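Cytosine-specific methyltransferase (Escherichia coli O157:H7 EDL933, PDB 3G7U) probably methylates cytosine in DNA at carbon 5, taking the methyl group from S-adenosyl-L-methionine, as other members of the C5-methyltransferase family do. Local coordinates at residues I61-F66 and S108-L113; H102-V107 and F115-V120. One frame throughout, in Å; residues are numbered along the deposited sequence.

Contact 1 of 2, residues I61-F66 and S108-L113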
loop_
_atom_site.group_PDB
_atom_site.type_symbol
_atom_site.label_atom_id
_atom_site.label_comp_id
_atom_site.label_asym_id
_atom_site.label_seq_id
_atom_site.Cartn_x
_atom_site.Cartn_y
_atom_site.Cartn_z
ATOM N N ILE A 61 10.204 -19.467 15.978
ATOM C CA ILE A 61 8.824 -19.177 16.387
ATOM C C ILE A 61 7.977 -19.133 15.124
ATOM O O ILE A 61 6.883 -19.744 15.035
ATOM C CB ILE A 61 8.773 -17.843 17.182
ATOM C CG1 ILE A 61 9.404 -18.086 18.552
ATOM C CG2 ILE A 61 7.348 -17.360 17.395
ATOM C CD1 ILE A 61 9.542 -16.843 19.369
ATOM N N ILE A 62 8.491 -18.416 14.130
ATOM C CA ILE A 62 7.775 -18.323 12.839
ATOM C C ILE A 62 7.548 -19.663 12.138
ATOM O O ILE A 62 6.453 -19.935 11.634
ATOM C CB ILE A 62 8.437 -17.269 11.902
ATOM C CG1 ILE A 62 8.124 -15.881 12.469
ATOM C CG2 ILE A 62 7.865 -17.393 10.502
ATOM C CD1 ILE A 62 8.982 -14.728 11.915
ATOM N N LYS A 63 8.569 -20.518 12.117
ATOM C CA LYS A 63 8.393 -21.875 11.559
ATOM C C LYS A 63 7.361 -22.681 12.366
ATOM O O LYS A 63 6.579 -23.445 11.785
ATOM C CB LYS A 63 9.743 -22.615 11.505
ATOM C CG LYS A 63 10.747 -22.049 10.498
ATOM C CD LYS A 63 12.189 -22.453 10.900
ATOM C CE LYS A 63 13.214 -22.007 9.868
ATOM N NZ LYS A 63 14.607 -22.245 10.380
ATOM N N GLY A 64 7.343 -22.461 13.675
ATOM C CA GLY A 64 6.341 -23.019 14.596
ATOM C C GLY A 64 4.927 -22.611 14.284
ATOM O O GLY A 64 4.009 -23.406 14.411
ATOM N N PHE A 65 4.734 -21.361 13.855
ATOM C CA PHE A 65 3.406 -20.921 13.442
ATOM C C PHE A 65 2.928 -21.705 12.253
ATOM O O PHE A 65 1.752 -22.058 12.172
ATOM C CB PHE A 65 3.428 -19.442 13.008
ATOM C CG PHE A 65 3.676 -18.440 14.117
ATOM C CD1 PHE A 65 3.472 -18.736 15.461
ATOM C CD2 PHE A 65 4.047 -17.139 13.784
ATOM C CE1 PHE A 65 3.694 -17.788 16.456
ATOM C CE2 PHE A 65 4.250 -16.164 14.773
ATOM C CZ PHE A 65 4.060 -16.478 16.108
ATOM N N PHE A 66 3.824 -21.959 11.296
ATOM C CA PHE A 66 3.425 -22.673 10.089
ATOM C C PHE A 66 3.256 -24.177 10.290
ATOM O O PHE A 66 2.440 -24.797 9.618
ATOM C CB PHE A 66 4.464 -22.456 8.997
ATOM C CG PHE A 66 4.329 -21.138 8.295
ATOM C CD1 PHE A 66 3.246 -20.880 7.472
ATOM C CD2 PHE A 66 5.318 -20.184 8.433
ATOM C CE1 PHE A 66 3.145 -19.638 6.810
ATOM C CE2 PHE A 66 5.228 -18.947 7.752
ATOM C CZ PHE A 66 4.147 -18.696 6.954
ATOM N N SER A 108 17.852 -12.320 8.289
ATOM C CA SER A 108 19.119 -12.992 8.505
ATOM C C SER A 108 18.859 -14.414 9.040
ATOM O O SER A 108 19.443 -15.385 8.556
ATOM C CB SER A 108 19.917 -12.207 9.536
ATOM O OG SER A 108 21.196 -12.799 9.675
ATOM N N GLU A 109 17.940 -14.507 10.003
ATOM C CA GLU A 109 17.584 -15.784 10.645
ATOM C C GLU A 109 16.836 -16.706 9.689
ATOM O O GLU A 109 17.039 -17.926 9.680
ATOM C CB GLU A 109 16.741 -15.516 11.894
ATOM C CG GLU A 109 17.466 -14.824 13.066
ATOM C CD GLU A 109 16.534 -14.595 14.219
ATOM O OE1 GLU A 109 15.365 -15.006 14.067
ATOM O OE2 GLU A 109 16.936 -14.053 15.275
ATOM N N LEU A 110 15.936 -16.147 8.879
ATOM C CA LEU A 110 15.127 -16.978 8.002
ATOM C C LEU A 110 15.735 -17.301 6.657
ATOM O O LEU A 110 15.301 -18.256 6.005
ATOM C CB LEU A 110 13.720 -16.409 7.807
ATOM C CG LEU A 110 12.764 -16.523 9.010
ATOM C CD1 LEU A 110 11.567 -15.575 8.900
ATOM C CD2 LEU A 110 12.288 -17.980 9.119
ATOM N N GLN A 111 16.718 -16.510 6.236
ATOM C CA GLN A 111 17.379 -16.731 4.933
ATOM C C GLN A 111 16.439 -16.904 3.725
ATOM O O GLN A 111 16.545 -17.892 3.007
ATOM C CB GLN A 111 18.390 -17.922 5.018
ATOM C CG GLN A 111 19.493 -17.702 6.044
ATOM C CD GLN A 111 20.566 -16.768 5.520
ATOM O OE1 GLN A 111 21.050 -16.955 4.408
ATOM N NE2 GLN A 111 20.944 -15.768 6.314
ATOM N N PRO A 112 15.529 -15.928 3.465
ATOM C CA PRO A 112 14.710 -16.068 2.281
ATOM C C PRO A 112 15.531 -15.890 0.993
ATOM O O PRO A 112 16.642 -15.352 1.064
ATOM C CB PRO A 112 13.755 -14.861 2.395
ATOM C CG PRO A 112 14.532 -13.842 3.178
ATOM C CD PRO A 112 15.225 -14.689 4.211
ATOM N N LEU A 113 14.964 -16.289 -0.146
ATOM C CA LEU A 113 15.594 -16.029 -1.455
ATOM C C LEU A 113 15.764 -14.526 -1.683
ATOM O O LEU A 113 16.727 -14.101 -2.283
ATOM C CB LEU A 113 14.769 -16.629 -2.587
ATOM C CG LEU A 113 14.584 -18.162 -2.502
ATOM C CD1 LEU A 113 13.795 -18.663 -3.684
ATOM C CD2 LEU A 113 15.935 -18.908 -2.318
#
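Leu110, in the last turn of helix 94-110, reaches across to Ile62 and Lys63 of helix 59-66, and its two methyl branches make both close approaches. From CB, which points toward the other helix, the chain runs to CG, set anti to the carbonyl carbon (chi1 -72°), and there it forks. The CD1 branch meets the end of Ile62, with CD1 of Leu110 4.1 Å from CD1 of Ile62, and the two side chains cross at about a right angle. CD2 of Leu110 lies 4.2 Å from CE of Lys63, and here the side chains slide past each other in opposite directions, the lysine being extended beyond CG. The backbones stay well apart: CA of Ile62 and CA of Leu110 are 8.9 Å from each other. Leu110 also touches Ile72 in the loop before strand 74-77 and Ile75 within it, so it is wedged between helix 59-66 and the sheet.

The helix stops at Leu110, and Gln111, the next residue, takes a positive phi (50°). NE2 of Gln111 hydrogen-bonds back to O of Ser108 at 2.7 Å, approaching in the carbonyl plane on a lone pair. OE1 of Glu109 accepts a hydrogen bond from N of Ala59, at the start of helix 59-66. Only methyl and methylene groups touch across the contact, implying dispersion with little directional preference, while the ammonium group of Lys63, most likely charged, lies past the apolar patch.

Contact 2 of 2, residues H102-V107 and F115-V120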
loop_
_atom_site.group_PDB
_atom_site.type_symbol
_atom_site.label_atom_id
_atom_site.label_comp_id
_atom_site.label_asym_id
_atom_site.label_seq_id
_atom_site.Cartn_x
_atom_site.Cartn_y
_atom_site.Cartn_z
ATOM N N HIS A 102 14.970 -5.437 13.848
ATOM C CA HIS A 102 14.291 -6.760 13.939
ATOM C C HIS A 102 13.840 -7.278 12.598
ATOM O O HIS A 102 13.829 -8.492 12.370
ATOM C CB HIS A 102 13.083 -6.692 14.880
ATOM C CG HIS A 102 13.444 -6.572 16.325
ATOM N ND1 HIS A 102 14.239 -7.491 16.970
ATOM C CD2 HIS A 102 13.135 -5.628 17.246
ATOM C CE1 HIS A 102 14.388 -7.128 18.231
ATOM N NE2 HIS A 102 13.742 -5.993 18.421
ATOM N N PHE A 103 13.439 -6.378 11.692
ATOM C CA PHE A 103 13.124 -6.793 10.328
ATOM C C PHE A 103 14.327 -7.515 9.738
ATOM O O PHE A 103 14.208 -8.601 9.143
ATOM C CB PHE A 103 12.742 -5.591 9.407
ATOM C CG PHE A 103 12.395 -5.972 7.983
ATOM C CD1 PHE A 103 11.095 -6.285 7.647
ATOM C CD2 PHE A 103 13.363 -5.942 6.960
ATOM C CE1 PHE A 103 10.779 -6.623 6.350
ATOM C CE2 PHE A 103 13.059 -6.284 5.675
ATOM C CZ PHE A 103 11.773 -6.616 5.354
ATOM N N TYR A 104 15.474 -6.867 9.831
ATOM C CA TYR A 104 16.684 -7.385 9.219
ATOM C C TYR A 104 17.238 -8.588 10.000
ATOM O O TYR A 104 17.823 -9.462 9.394
ATOM C CB TYR A 104 17.735 -6.290 9.019
ATOM C CG TYR A 104 17.305 -5.398 7.877
ATOM C CD1 TYR A 104 17.507 -5.793 6.576
ATOM C CD2 TYR A 104 16.643 -4.187 8.115
ATOM C CE1 TYR A 104 17.066 -5.019 5.494
ATOM C CE2 TYR A 104 16.216 -3.381 7.037
ATOM C CZ TYR A 104 16.433 -3.804 5.749
ATOM O OH TYR A 104 16.027 -3.042 4.680
ATOM N N ARG A 105 16.997 -8.624 11.299
ATOM C CA ARG A 105 17.338 -9.835 12.076
ATOM C C ARG A 105 16.566 -11.028 11.550
ATOM O O ARG A 105 17.126 -12.108 11.344
ATOM C CB ARG A 105 17.112 -9.622 13.573
ATOM C CG ARG A 105 17.295 -10.877 14.406
ATOM C CD ARG A 105 17.006 -10.635 15.896
ATOM N NE ARG A 105 15.646 -10.133 16.172
ATOM C CZ ARG A 105 14.532 -10.871 16.157
ATOM N NH1 ARG A 105 14.587 -12.176 15.874
ATOM N NH2 ARG A 105 13.345 -10.311 16.427
ATOM N N LEU A 106 15.270 -10.840 11.312
ATOM C CA LEU A 106 14.419 -11.906 10.790
ATOM C C LEU A 106 14.826 -12.354 9.414
ATOM O O LEU A 106 14.791 -13.535 9.113
ATOM C CB LEU A 106 12.944 -11.496 10.827
ATOM C CG LEU A 106 12.352 -11.456 12.231
ATOM C CD1 LEU A 106 10.929 -10.926 12.199
ATOM C CD2 LEU A 106 12.337 -12.889 12.796
ATOM N N VAL A 107 15.204 -11.424 8.546
ATOM C CA VAL A 107 15.715 -11.812 7.240
ATOM C C VAL A 107 16.986 -12.721 7.385
ATOM O O VAL A 107 17.154 -13.731 6.685
ATOM C CB VAL A 107 16.033 -10.571 6.368
ATOM C CG1 VAL A 107 16.829 -10.985 5.146
ATOM C CG2 VAL A 107 14.718 -9.850 5.946
ATOM N N PHE A 115 14.702 -10.272 0.068
ATOM C CA PHE A 115 13.910 -9.391 0.931
ATOM C C PHE A 115 13.556 -8.126 0.160
ATOM O O PHE A 115 14.272 -7.736 -0.780
ATOM C CB PHE A 115 14.618 -9.053 2.245
ATOM C CG PHE A 115 15.859 -8.212 2.101
ATOM C CD1 PHE A 115 15.781 -6.800 2.070
ATOM C CD2 PHE A 115 17.114 -8.810 2.042
ATOM C CE1 PHE A 115 16.911 -6.028 1.974
ATOM C CE2 PHE A 115 18.249 -8.037 1.951
ATOM C CZ PHE A 115 18.157 -6.639 1.900
ATOM N N LEU A 116 12.434 -7.534 0.532
ATOM C CA LEU A 116 12.082 -6.199 0.006
ATOM C C LEU A 116 11.577 -5.449 1.208
ATOM O O LEU A 116 10.571 -5.855 1.829
ATOM C CB LEU A 116 11.001 -6.303 -1.063
ATOM C CG LEU A 116 10.467 -4.957 -1.635
ATOM C CD1 LEU A 116 10.015 -5.144 -3.042
ATOM C CD2 LEU A 116 9.317 -4.361 -0.817
ATOM N N ALA A 117 12.221 -4.332 1.506
ATOM C CA ALA A 117 11.732 -3.397 2.527
ATOM C C ALA A 117 11.343 -2.098 1.843
ATOM O O ALA A 117 11.984 -1.691 0.872
ATOM C CB ALA A 117 12.795 -3.119 3.548
ATOM N N GLU A 118 10.265 -1.492 2.314
ATOM C CA GLU A 118 9.838 -0.181 1.788
ATOM C C GLU A 118 9.919 0.813 2.934
ATOM O O GLU A 118 9.602 0.478 4.086
ATOM C CB GLU A 118 8.437 -0.259 1.182
ATOM C CG GLU A 118 7.288 -0.676 2.136
ATOM C CD GLU A 118 6.714 0.486 2.977
ATOM O OE1 GLU A 118 5.852 0.239 3.852
ATOM O OE2 GLU A 118 7.103 1.653 2.753
ATOM N N ASN A 119 10.371 2.039 2.656
ATOM C CA ASN A 119 10.429 3.054 3.684
ATOM C C ASN A 119 10.009 4.403 3.063
ATOM O O ASN A 119 10.169 4.612 1.879
ATOM C CB ASN A 119 11.824 3.203 4.280
ATOM C CG ASN A 119 12.177 2.092 5.269
ATOM O OD1 ASN A 119 12.712 1.070 4.861
ATOM N ND2 ASN A 119 11.911 2.309 6.571
ATOM N N VAL A 120 9.473 5.293 3.876
ATOM C CA VAL A 120 9.207 6.678 3.422
ATOM C C VAL A 120 10.467 7.522 3.614
ATOM O O VAL A 120 11.334 7.169 4.424
ATOM C CB VAL A 120 8.010 7.284 4.215
ATOM C CG1 VAL A 120 6.730 6.575 3.837
ATOM C CG2 VAL A 120 8.254 7.193 5.719
HETATM O O HOH W 1 14.962 -0.724 5.053
#
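Tyr104 OH and Asn119 OD1 are joined through one water, which lies 2.6 Å from OH of Tyr104 and donates a hydrogen bond to OD1 of Asn119 at 2.9 Å. The water sits at the edge of the tyrosine ring, in its plane, and bridges helix 94-110 to the end of strand 114-119. The hydroxyl oxygen of Tyr104 also rests against the methyl of Ala117, with 3.4 Å between OH and CB. Farther back along the same ring, CE1 of Tyr104 comes to 3.7 Å from CE1 of Phe115. This is an offset edge-to-face pair: the edge of Tyr104 is directed at the face of Phe115, with the planes at 86°. Phe115 CG lies between its backbone N and carbonyl carbon (chi1 67°), which turns the ring so that a face meets the edge of Tyr104.

Segments 102-107 and 115-119 run antiparallel (172°), their axes 10.4 Å apart at closest approach. Helix 94-110 is the crossover between the neighbouring parallel strands 74-77 and 114-119, a beta-alpha-beta unit of the Rossmann-like methyltransferase fold. Phe115 and Ala117 point toward the helix, whereas Leu116 points away, to helix 353-367 on the other side of the sheet.

Phe103, with CG anti to the backbone N, brings CE2 to 3.8 Å from CB of Ala117. Its CD2 lies over the centre of the Tyr104 ring, so one face of the tyrosine is covered from within its own helix. One turn on, both methyls of Val107 press on the base of Phe115 from the helix side: CG2 of Val107 is 3.8 Å from CB of Phe115, and CG1 packs against CD2 of that ring. Val139 of helix 129-140 touches both Val107 and Phe115, while the side chain of Tyr104 lies about 9 Å from that of Cys81, the predicted active-site cysteine.

Both contacts use helix 94-110: contact 2 takes 102-107 and contact 1 the last turn, with their centres 14 Å apart. Along the chain the segments alternate, 61-66, 102-107, 108-113 and 115-120. The turn at 111-113 leads from the helix into strand 114-119. Contact 2 seats the helix on the central seven-stranded sheet, and contact 1 joins its C-terminal end to helix 59-66, which touches strands 25-30 and 48-50. They meet directly where Ile62 CD1 lies 3.9 Å from Leu106 CD2. Contact 1 thus joins two successive crossover helices of the methyltransferase fold; contact 2 lays the second of them on the strand that follows it and is the nearer to the predicted catalytic cysteine.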